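Local atomic coordinates of malonyl CoA-acyl carrier protein transacylase (Burkholderia pseudomallei, PDB entry 3G87), a protein that probably transfers the malonyl group from malonyl-CoA to the holo acyl carrier protein, releasing free CoA. Residues Arg116-Ala124 with Met200-His210; Met21-Leu32 with Val69-Asp80. One frame throughout, in Å; residues are numbered along the deposited sequence.

Interaction 1 (Arg116-Ala124 with Met200-His210); sequences RRAELMSQA and MRPAQQAFAAH
Leu-120 points from helix 116-123 at helix 201-210 and lies against Ala-203, Ala-206 and Phe-207. Its CB meets Ala-203 CB at 3.8 Å. Both methyls of Leu-120, CD1 and CD2, meet Ala-206 CB, at 3.7 Å each. CD1 also lies by the carbonyl oxygen of Ala-203 and the CB of Phe-207. The small alanines let the backbones come close, and the CA atoms of Leu-120 and Ala-203 are 5.3 Å apart.

Arg-116 lays its aliphatic part over one face of the His-210 imidazole. Its CG sits 3.6 Å from the ring centroid and 20° off the ring normal, a CH-pi contact. The same CG meets the Phe-207 ring at its edge. The Arg-116 chain then bends at chi2 and chi3, which turns the guanidinium plane 70° from the imidazole, so the two flat groups do not stack. Phe-214, outside the segments, also meets the His-210 ring edge-to-face.

Arg-117 touches the Phe-207 ring obliquely through CB, which is 3.8 Å from CE1. Its CG is anti to the backbone N (chi1 179°) and the chain runs extended to NE. This carries the guanidinium past the helix pair to Ser-92 OG, which NH2 hydrogen-bonds. Met-121 SD lies over one face of that guanidinium, toward its rim. At the far end, Met-200 bends back so that its CE reaches Ala-124 CB at 3.5 Å.

No hydrogen bond joins the segments. The two helices run nearly antiparallel, with axes 9.0 Å apart. Ser-92 lies in a GxSxG sequence, consistent with the nucleophile elbow of the acyltransferase fold. Helix 107-123 carries Arg-117 to this probable active site, and Phe-207 of helix 201-211 packs against the base of its side chain.

Interaction 2 (Met21-Leu32 with Val69-Asp80); sequences MGGALFDRFADL and VNALTYYAKCED
Arg-28 grips Asp-80 end-on with two nitrogens, one to each carboxylate oxygen. Arg-28 NH1 bonds Asp-80 OD2 at 3.0 Å, and Arg-28 NH2 bonds Asp-80 OD1 at 2.7 Å. Both bonds are nearly straight, and the two flat groups are almost coplanar, 18° apart. Arg-28 NH2 also bonds Glu-79 OE1 at 3.1 Å, but this bond is more bent (147°), and the Glu-79 carboxylate is turned well away from the guanidinium plane. A water accepts from NH2 and donates to the same OE1. The arginine chain is extended from CG to NE, and Ala-76 CB lies over one face of its guanidinium.

Beside this network the contact is apolar, and Leu-72 is met by several residues. Its CG lies 3.7 Å from Phe-29 CD1, its CD2 by Phe-26 CD2, its CD1 by Leu-32 CD2 and its CB by Leu-25 CB. Phe-29 CZ reaches Tyr-75 CB at 3.5 Å. The edge of the Tyr-75 ring faces the Phe-29 ring, with planes at 52°. Leu-32 CD2 presses on Tyr-75 CE2 at 3.4 Å. Leu-25 puts CD2 on Ala-76 CB.

Further out, Thr-73 OG1 bonds back to Val-69 O, which also accepts from Thr-73 N on the opposite face of its plane. Gly-22 packs on Val-69 CG1 through its backbone and starts a type II' turn to Leu-25. Helix 44-50 touches Phe-26 and Val-69. The contact joins the loop at Met-21 and Gly-22, the short helix 25-28 and the start of helix 30-40 to the long helix 59-81 of the acyltransferase domain, with a salt-bridge network at the exposed end.

Both contacts lie in the one acyltransferase domain, but they do not touch. Their centres are about 28 Å apart, and their nearest atoms about 10 Å. Interaction 2 closes before interaction 1 opens along the chain. Helix 59-81 links them: its later part forms interaction 2, while its first part, at Thr-59, Gln-60 and Gln-63, meets helix 107-123 of interaction 1. Helix 94-101 is a second link, since it packs on Ala-71 and Tyr-75 and also on Arg-117 and Phe-207. Interaction 2 lies farther from the chain centre, whereas interaction 1 borders the probable nucleophile region. Each joins parts of the domain that are well separated in sequence.

Interaction 1 (Arg116-Ala124 with Met200-His210)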
loop_
_atom_site.group_PDB
_atom_site.type_symbol
_atom_site.label_atom_id
_atom_site.label_comp_id
_atom_site.label_asym_id
_atom_site.label_seq_id
_atom_site.Cartn_x
_atom_site.Cartn_y
_atom_site.Cartn_z
ATOM N N ARG A 116 8.875 11.294 -4.819
ATOM C CA ARG A 116 9.942 10.652 -5.560
ATOM C C ARG A 116 9.585 9.227 -5.932
ATOM O O ARG A 116 9.800 8.834 -7.023
ATOM C CB ARG A 116 11.289 10.740 -4.835
ATOM C CG ARG A 116 12.476 10.136 -5.536
ATOM C CD ARG A 116 13.369 11.114 -6.168
ATOM N NE ARG A 116 12.630 12.117 -6.898
ATOM C CZ ARG A 116 12.445 12.198 -8.212
ATOM N NH1 ARG A 116 11.746 13.172 -8.694
ATOM N NH2 ARG A 116 12.970 11.384 -9.051
ATOM N N ARG A 117 9.011 8.484 -5.013
ATOM C CA ARG A 117 8.551 7.141 -5.271
ATOM C C ARG A 117 7.538 7.081 -6.405
ATOM O O ARG A 117 7.629 6.286 -7.261
ATOM C CB ARG A 117 7.994 6.508 -4.002
ATOM C CG ARG A 117 7.472 5.121 -4.176
ATOM C CD ARG A 117 6.723 4.689 -2.998
ATOM N NE ARG A 117 6.616 3.264 -2.820
ATOM C CZ ARG A 117 5.496 2.587 -2.940
ATOM N NH1 ARG A 117 4.415 3.193 -3.322
ATOM N NH2 ARG A 117 5.478 1.324 -2.712
ATOM N N ALA A 118 6.606 7.994 -6.370
ATOM C CA ALA A 118 5.516 8.045 -7.289
ATOM C C ALA A 118 5.967 8.476 -8.655
ATOM O O ALA A 118 5.554 7.913 -9.617
ATOM C CB ALA A 118 4.411 8.924 -6.765
ATOM N N GLU A 119 6.848 9.451 -8.711
ATOM C CA GLU A 119 7.486 9.843 -9.979
ATOM C C GLU A 119 8.246 8.700 -10.628
ATOM O O GLU A 119 8.009 8.430 -11.813
ATOM C CB GLU A 119 8.395 11.059 -9.798
ATOM C CG GLU A 119 9.209 11.389 -11.023
ATOM C CD GLU A 119 8.372 11.670 -12.279
ATOM O OE1 GLU A 119 7.253 12.185 -12.152
ATOM O OE2 GLU A 119 8.837 11.379 -13.415
ATOM N N LEU A 120 9.124 8.007 -9.884
ATOM C CA LEU A 120 9.886 6.904 -10.510
ATOM C C LEU A 120 8.964 5.754 -10.976
ATOM O O LEU A 120 9.097 5.214 -12.114
ATOM C CB LEU A 120 10.976 6.344 -9.588
ATOM C CG LEU A 120 12.024 7.347 -9.131
ATOM C CD1 LEU A 120 12.662 6.881 -7.812
ATOM C CD2 LEU A 120 13.077 7.567 -10.217
ATOM N N MET A 121 8.046 5.344 -10.107
ATOM C CA MET A 121 7.177 4.270 -10.486
ATOM C C MET A 121 6.376 4.629 -11.745
ATOM O O MET A 121 6.173 3.781 -12.610
ATOM C CB MET A 121 6.278 3.849 -9.324
ATOM C CG MET A 121 7.043 3.024 -8.291
ATOM S SD MET A 121 6.096 2.742 -6.796
ATOM C CE MET A 121 4.501 2.065 -7.412
ATOM N N SER A 122 6.003 5.880 -11.908
ATOM C CA SER A 122 5.345 6.346 -13.117
ATOM C C SER A 122 6.107 6.292 -14.435
ATOM O O SER A 122 5.515 6.339 -15.444
ATOM C CB SER A 122 4.743 7.720 -12.911
ATOM O OG SER A 122 5.573 8.756 -13.306
ATOM N N GLN A 123 7.411 6.184 -14.383
ATOM C CA GLN A 123 8.281 6.072 -15.525
ATOM C C GLN A 123 8.306 4.700 -16.125
ATOM O O GLN A 123 8.618 4.567 -17.261
ATOM C CB GLN A 123 9.716 6.503 -15.153
ATOM C CG GLN A 123 9.822 7.939 -14.775
ATOM C CD GLN A 123 11.079 8.362 -14.102
ATOM O OE1 GLN A 123 12.040 7.675 -14.068
ATOM N NE2 GLN A 123 11.076 9.535 -13.619
ATOM N N ALA A 124 7.972 3.676 -15.357
ATOM C CA ALA A 124 7.833 2.325 -15.848
ATOM C C ALA A 124 6.862 2.230 -17.004
ATOM O O ALA A 124 5.740 2.552 -16.863
ATOM C CB ALA A 124 7.387 1.393 -14.733
ATOM N N MET A 200 10.592 -3.124 -11.413
ATOM C CA MET A 200 10.725 -1.986 -10.551
ATOM C C MET A 200 12.092 -1.799 -9.957
ATOM O O MET A 200 12.326 -0.865 -9.265
ATOM C CB MET A 200 9.683 -2.042 -9.453
ATOM C CG MET A 200 8.311 -1.737 -9.908
ATOM S SD MET A 200 8.063 -0.307 -10.938
ATOM C CE MET A 200 7.740 -1.161 -12.339
ATOM N N ARG A 201 12.985 -2.701 -10.257
ATOM C CA ARG A 201 14.331 -2.588 -9.787
ATOM C C ARG A 201 15.020 -1.235 -10.020
ATOM O O ARG A 201 15.632 -0.758 -9.158
ATOM C CB ARG A 201 15.177 -3.704 -10.312
ATOM C CG ARG A 201 15.361 -4.697 -9.312
ATOM C CD ARG A 201 15.962 -5.938 -9.846
ATOM N NE ARG A 201 15.129 -7.097 -9.700
ATOM C CZ ARG A 201 14.721 -7.609 -8.543
ATOM N NH1 ARG A 201 15.078 -7.037 -7.398
ATOM N NH2 ARG A 201 13.958 -8.700 -8.529
ATOM N N PRO A 202 14.903 -0.648 -11.184
ATOM C CA PRO A 202 15.525 0.639 -11.402
ATOM C C PRO A 202 14.925 1.790 -10.583
ATOM O O PRO A 202 15.691 2.560 -10.079
ATOM C CB PRO A 202 15.425 0.821 -12.900
ATOM C CG PRO A 202 15.325 -0.431 -13.392
ATOM C CD PRO A 202 14.643 -1.294 -12.460
ATOM N N ALA A 203 13.616 1.814 -10.402
ATOM C CA ALA A 203 12.960 2.719 -9.503
ATOM C C ALA A 203 13.443 2.512 -8.091
ATOM O O ALA A 203 13.720 3.461 -7.414
ATOM C CB ALA A 203 11.484 2.567 -9.567
ATOM N N GLN A 204 13.526 1.248 -7.680
ATOM C CA GLN A 204 13.984 0.891 -6.359
ATOM C C GLN A 204 15.355 1.432 -6.043
ATOM O O GLN A 204 15.543 1.974 -5.009
ATOM C CB GLN A 204 13.974 -0.613 -6.141
ATOM C CG GLN A 204 14.597 -1.097 -4.933
ATOM C CD GLN A 204 14.491 -2.578 -4.808
ATOM O OE1 GLN A 204 15.389 -3.298 -5.140
ATOM N NE2 GLN A 204 13.375 -3.041 -4.324
ATOM N N GLN A 205 16.296 1.251 -6.955
ATOM C CA GLN A 205 17.629 1.753 -6.762
ATOM C C GLN A 205 17.658 3.253 -6.778
ATOM O O GLN A 205 18.319 3.839 -5.980
ATOM C CB GLN A 205 18.628 1.172 -7.751
ATOM C CG GLN A 205 18.867 -0.313 -7.642
ATOM C CD GLN A 205 18.794 -0.865 -6.226
ATOM O OE1 GLN A 205 19.583 -0.528 -5.379
ATOM N NE2 GLN A 205 17.847 -1.729 -5.990
ATOM N N ALA A 206 16.915 3.853 -7.693
ATOM C CA ALA A 206 16.848 5.314 -7.738
ATOM C C ALA A 206 16.271 5.803 -6.413
ATOM O O ALA A 206 16.739 6.821 -5.867
ATOM C CB ALA A 206 16.011 5.809 -8.932
ATOM N N PHE A 207 15.287 5.059 -5.872
ATOM C CA PHE A 207 14.572 5.505 -4.668
ATOM C C PHE A 207 15.462 5.325 -3.453
ATOM O O PHE A 207 15.485 6.175 -2.580
ATOM C CB PHE A 207 13.274 4.728 -4.437
ATOM C CG PHE A 207 12.527 5.173 -3.208
ATOM C CD1 PHE A 207 11.865 6.420 -3.186
ATOM C CD2 PHE A 207 12.493 4.367 -2.078
ATOM C CE1 PHE A 207 11.198 6.861 -2.064
ATOM C CE2 PHE A 207 11.799 4.811 -0.908
ATOM C CZ PHE A 207 11.169 6.077 -0.905
ATOM N N ALA A 208 16.208 4.222 -3.407
ATOM C CA ALA A 208 17.148 3.977 -2.318
ATOM C C ALA A 208 18.200 5.107 -2.274
ATOM O O ALA A 208 18.687 5.470 -1.210
ATOM C CB ALA A 208 17.852 2.615 -2.506
ATOM N N ALA A 209 18.529 5.663 -3.414
ATOM C CA ALA A 209 19.551 6.654 -3.493
ATOM C C ALA A 209 19.025 7.945 -2.945
ATOM O O ALA A 209 19.741 8.636 -2.301
ATOM C CB ALA A 209 20.045 6.811 -4.864
ATOM N N HIS A 210 17.759 8.231 -3.208
ATOM C CA HIS A 210 17.101 9.421 -2.751
ATOM C C HIS A 210 16.985 9.372 -1.228
ATOM O O HIS A 210 17.150 10.353 -0.579
ATOM C CB HIS A 210 15.782 9.546 -3.480
ATOM C CG HIS A 210 14.854 10.584 -2.961
ATOM N ND1 HIS A 210 15.058 11.925 -3.131
ATOM C CD2 HIS A 210 13.673 10.473 -2.344
ATOM C CE1 HIS A 210 14.061 12.594 -2.619
ATOM N NE2 HIS A 210 13.207 11.735 -2.130
#

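Interaction 2 (Met21-Leu32 with Val69-Asp80)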
loop_
_atom_site.group_PDB
_atom_site.type_symbol
_atom_site.label_atom_id
_atom_site.label_comp_id
_atom_site.label_asym_id
_atom_site.label_seq_id
_atom_site.Cartn_x
_atom_site.Cartn_y
_atom_site.Cartn_z
ATOM N N MET A 21 -12.301 12.242 -1.989
ATOM C CA MET A 21 -11.522 11.819 -0.830
ATOM C C MET A 21 -10.888 13.018 -0.096
ATOM O O MET A 21 -10.464 14.023 -0.715
ATOM C CB MET A 21 -10.445 10.805 -1.234
ATOM C CG MET A 21 -9.352 11.412 -2.080
ATOM S SD MET A 21 -8.249 10.335 -3.063
ATOM C CE MET A 21 -7.516 9.320 -1.836
ATOM N N GLY A 22 -10.772 12.897 1.187
ATOM C CA GLY A 22 -10.285 13.993 1.962
ATOM C C GLY A 22 -11.380 14.902 2.430
ATOM O O GLY A 22 -11.636 14.925 3.552
ATOM N N GLY A 23 -12.004 15.639 1.538
ATOM C CA GLY A 23 -13.143 16.457 1.877
ATOM C C GLY A 23 -12.809 17.652 2.729
ATOM O O GLY A 23 -11.990 18.412 2.387
ATOM N N ALA A 24 -13.436 17.755 3.873
ATOM C CA ALA A 24 -13.262 18.885 4.742
ATOM C C ALA A 24 -12.028 18.809 5.599
ATOM O O ALA A 24 -11.613 19.774 6.135
ATOM C CB ALA A 24 -14.452 19.076 5.551
ATOM N N LEU A 25 -11.423 17.636 5.668
ATOM C CA LEU A 25 -10.132 17.464 6.287
ATOM C C LEU A 25 -9.069 18.390 5.782
ATOM O O LEU A 25 -8.218 18.718 6.505
ATOM C CB LEU A 25 -9.627 16.073 6.095
ATOM C CG LEU A 25 -10.259 14.980 6.938
ATOM C CD1 LEU A 25 -9.813 13.659 6.433
ATOM C CD2 LEU A 25 -9.906 15.170 8.377
ATOM N N PHE A 26 -9.113 18.779 4.531
ATOM C CA PHE A 26 -8.106 19.657 3.983
ATOM C C PHE A 26 -8.063 21.029 4.600
ATOM O O PHE A 26 -7.051 21.526 4.844
ATOM C CB PHE A 26 -8.220 19.780 2.462
ATOM C CG PHE A 26 -7.708 18.598 1.736
ATOM C CD1 PHE A 26 -8.546 17.733 1.119
ATOM C CD2 PHE A 26 -6.394 18.339 1.698
ATOM C CE1 PHE A 26 -8.057 16.663 0.513
ATOM C CE2 PHE A 26 -5.953 17.303 1.096
ATOM C CZ PHE A 26 -6.760 16.459 0.505
ATOM N N ASP A 27 -9.194 21.632 4.793
ATOM C CA ASP A 27 -9.313 22.916 5.475
ATOM C C ASP A 27 -9.155 22.763 6.990
ATOM O O ASP A 27 -8.612 23.664 7.619
ATOM C CB ASP A 27 -10.688 23.538 5.213
ATOM C CG ASP A 27 -10.861 24.050 3.787
ATOM O OD1 ASP A 27 -9.881 24.483 3.119
ATOM O OD2 ASP A 27 -12.025 24.024 3.359
ATOM N N ARG A 28 -9.637 21.658 7.585
ATOM C CA ARG A 28 -9.386 21.420 8.997
ATOM C C ARG A 28 -7.903 21.464 9.280
ATOM O O ARG A 28 -7.492 22.046 10.288
ATOM C CB ARG A 28 -9.957 20.071 9.459
ATOM C CG ARG A 28 -9.596 19.725 10.920
ATOM C CD ARG A 28 -10.159 18.323 11.313
ATOM N NE ARG A 28 -9.789 18.005 12.690
ATOM C CZ ARG A 28 -10.329 17.039 13.424
ATOM N NH1 ARG A 28 -11.272 16.258 12.903
ATOM N NH2 ARG A 28 -9.930 16.865 14.690
ATOM N N PHE A 29 -7.108 20.879 8.381
ATOM C CA PHE A 29 -5.649 20.803 8.531
ATOM C C PHE A 29 -4.993 21.758 7.550
ATOM O O PHE A 29 -4.068 21.410 6.826
ATOM C CB PHE A 29 -5.147 19.346 8.384
ATOM C CG PHE A 29 -5.533 18.474 9.561
ATOM C CD1 PHE A 29 -6.544 17.550 9.458
ATOM C CD2 PHE A 29 -4.929 18.646 10.814
ATOM C CE1 PHE A 29 -6.931 16.753 10.574
ATOM C CE2 PHE A 29 -5.340 17.892 11.924
ATOM C CZ PHE A 29 -6.341 16.951 11.797
ATOM N N ALA A 30 -5.475 22.994 7.566
ATOM C CA ALA A 30 -5.124 23.981 6.558
ATOM C C ALA A 30 -3.621 24.160 6.442
ATOM O O ALA A 30 -3.135 24.352 5.346
ATOM C CB ALA A 30 -5.791 25.296 6.870
ATOM N N ASP A 31 -2.895 24.109 7.561
ATOM C CA ASP A 31 -1.412 24.224 7.523
ATOM C C ASP A 31 -0.695 22.990 6.908
ATOM O O ASP A 31 0.198 23.159 6.093
ATOM C CB ASP A 31 -0.818 24.502 8.893
ATOM C CG ASP A 31 -1.136 25.920 9.413
ATOM O OD1 ASP A 31 -1.938 26.681 8.779
ATOM O OD2 ASP A 31 -0.595 26.249 10.502
ATOM N N LEU A 32 -1.084 21.769 7.283
ATOM C CA LEU A 32 -0.566 20.571 6.637
ATOM C C LEU A 32 -0.858 20.673 5.139
ATOM O O LEU A 32 0.047 20.508 4.327
ATOM C CB LEU A 32 -1.196 19.312 7.258
ATOM C CG LEU A 32 -0.429 18.655 8.412
ATOM C CD1 LEU A 32 0.252 19.668 9.267
ATOM C CD2 LEU A 32 -1.257 17.741 9.288
ATOM N N VAL A 69 -4.315 12.143 2.245
ATOM C CA VAL A 69 -5.602 11.753 2.779
ATOM C C VAL A 69 -5.461 10.750 3.925
ATOM O O VAL A 69 -6.093 10.927 5.012
ATOM C CB VAL A 69 -6.584 11.358 1.689
ATOM C CG1 VAL A 69 -7.884 10.820 2.294
ATOM C CG2 VAL A 69 -6.876 12.643 0.757
ATOM N N ASN A 70 -4.620 9.739 3.752
ATOM C CA ASN A 70 -4.418 8.816 4.848
ATOM C C ASN A 70 -3.929 9.583 6.080
ATOM O O ASN A 70 -4.419 9.369 7.180
ATOM C CB ASN A 70 -3.382 7.749 4.475
ATOM C CG ASN A 70 -3.889 6.763 3.467
ATOM O OD1 ASN A 70 -5.066 6.792 3.039
ATOM N ND2 ASN A 70 -2.999 5.858 3.056
ATOM N N ALA A 71 -2.929 10.437 5.923
ATOM C CA ALA A 71 -2.405 11.208 7.057
ATOM C C ALA A 71 -3.445 12.067 7.769
ATOM O O ALA A 71 -3.519 12.091 8.987
ATOM C CB ALA A 71 -1.271 12.109 6.578
ATOM N N LEU A 72 -4.212 12.832 7.017
ATOM C CA LEU A 72 -5.156 13.749 7.621
ATOM C C LEU A 72 -6.216 12.979 8.388
ATOM O O LEU A 72 -6.525 13.321 9.540
ATOM C CB LEU A 72 -5.764 14.624 6.529
ATOM C CG LEU A 72 -5.099 16.017 6.370
ATOM C CD1 LEU A 72 -3.560 16.041 6.483
ATOM C CD2 LEU A 72 -5.543 16.667 5.082
ATOM N N THR A 73 -6.726 11.912 7.773
ATOM C CA THR A 73 -7.647 10.995 8.430
ATOM C C THR A 73 -7.029 10.470 9.714
ATOM O O THR A 73 -7.693 10.475 10.752
ATOM C CB THR A 73 -7.945 9.824 7.561
ATOM O OG1 THR A 73 -8.377 10.311 6.306
ATOM C CG2 THR A 73 -9.071 9.012 8.157
ATOM N N TYR A 74 -5.762 10.069 9.656
ATOM C CA TYR A 74 -5.055 9.625 10.851
ATOM C C TYR A 74 -4.991 10.721 11.958
ATOM O O TYR A 74 -5.321 10.462 13.113
ATOM C CB TYR A 74 -3.694 9.129 10.449
ATOM C CG TYR A 74 -2.697 9.057 11.580
ATOM C CD1 TYR A 74 -2.715 7.990 12.516
ATOM C CD2 TYR A 74 -1.695 10.044 11.707
ATOM C CE1 TYR A 74 -1.780 7.972 13.583
ATOM C CE2 TYR A 74 -0.793 10.007 12.746
ATOM C CZ TYR A 74 -0.833 8.990 13.655
ATOM O OH TYR A 74 0.081 9.002 14.638
ATOM N N TYR A 75 -4.575 11.940 11.607
ATOM C CA TYR A 75 -4.653 13.062 12.554
ATOM C C TYR A 75 -6.067 13.363 13.061
ATOM O O TYR A 75 -6.236 13.570 14.249
ATOM C CB TYR A 75 -4.045 14.322 11.984
ATOM C CG TYR A 75 -2.573 14.207 11.604
ATOM C CD1 TYR A 75 -1.597 13.710 12.514
ATOM C CD2 TYR A 75 -2.158 14.583 10.329
ATOM C CE1 TYR A 75 -0.271 13.609 12.143
ATOM C CE2 TYR A 75 -0.829 14.463 9.960
ATOM C CZ TYR A 75 0.098 14.012 10.864
ATOM O OH TYR A 75 1.406 13.959 10.438
ATOM N N ALA A 76 -7.079 13.336 12.198
ATOM C CA ALA A 76 -8.443 13.497 12.704
ATOM C C ALA A 76 -8.763 12.409 13.751
ATOM O O ALA A 76 -9.250 12.679 14.831
ATOM C CB ALA A 76 -9.521 13.485 11.541
ATOM N N LYS A 77 -8.515 11.162 13.392
ATOM C CA LYS A 77 -8.747 10.081 14.285
ATOM C C LYS A 77 -8.024 10.276 15.615
ATOM O O LYS A 77 -8.615 10.059 16.659
ATOM C CB LYS A 77 -8.299 8.796 13.632
ATOM C CG LYS A 77 -8.422 7.577 14.533
ATOM C CD LYS A 77 -9.866 7.172 14.580
ATOM C CE LYS A 77 -10.031 5.958 15.440
ATOM N NZ LYS A 77 -11.498 5.650 15.407
ATOM N N CYS A 78 -6.770 10.659 15.629
ATOM C CA CYS A 78 -6.046 10.791 16.871
ATOM C C CYS A 78 -6.623 11.805 17.822
ATOM O O CYS A 78 -6.803 11.544 18.960
ATOM C CB CYS A 78 -4.571 11.086 16.619
ATOM S SG CYS A 78 -3.602 9.713 16.085
ATOM N N GLU A 79 -6.939 12.958 17.289
ATOM C CA GLU A 79 -7.532 14.053 18.020
ATOM C C GLU A 79 -8.936 13.792 18.544
ATOM O O GLU A 79 -9.211 14.135 19.611
ATOM C CB GLU A 79 -7.501 15.335 17.209
ATOM C CG GLU A 79 -6.168 15.840 16.943
ATOM C CD GLU A 79 -6.114 17.072 16.026
ATOM O OE1 GLU A 79 -7.109 17.681 15.656
ATOM O OE2 GLU A 79 -5.016 17.445 15.663
ATOM N N ASP A 80 -9.788 13.182 17.766
ATOM C CA ASP A 80 -11.155 13.056 18.105
ATOM C C ASP A 80 -11.406 11.863 18.987
ATOM O O ASP A 80 -12.088 11.956 19.924
ATOM C CB ASP A 80 -12.030 13.021 16.863
ATOM C CG ASP A 80 -11.811 14.188 15.959
ATOM O OD1 ASP A 80 -11.264 15.179 16.363
ATOM O OD2 ASP A 80 -12.189 14.092 14.836
HETATM O O HOH W 1 -9.165 18.546 16.990
#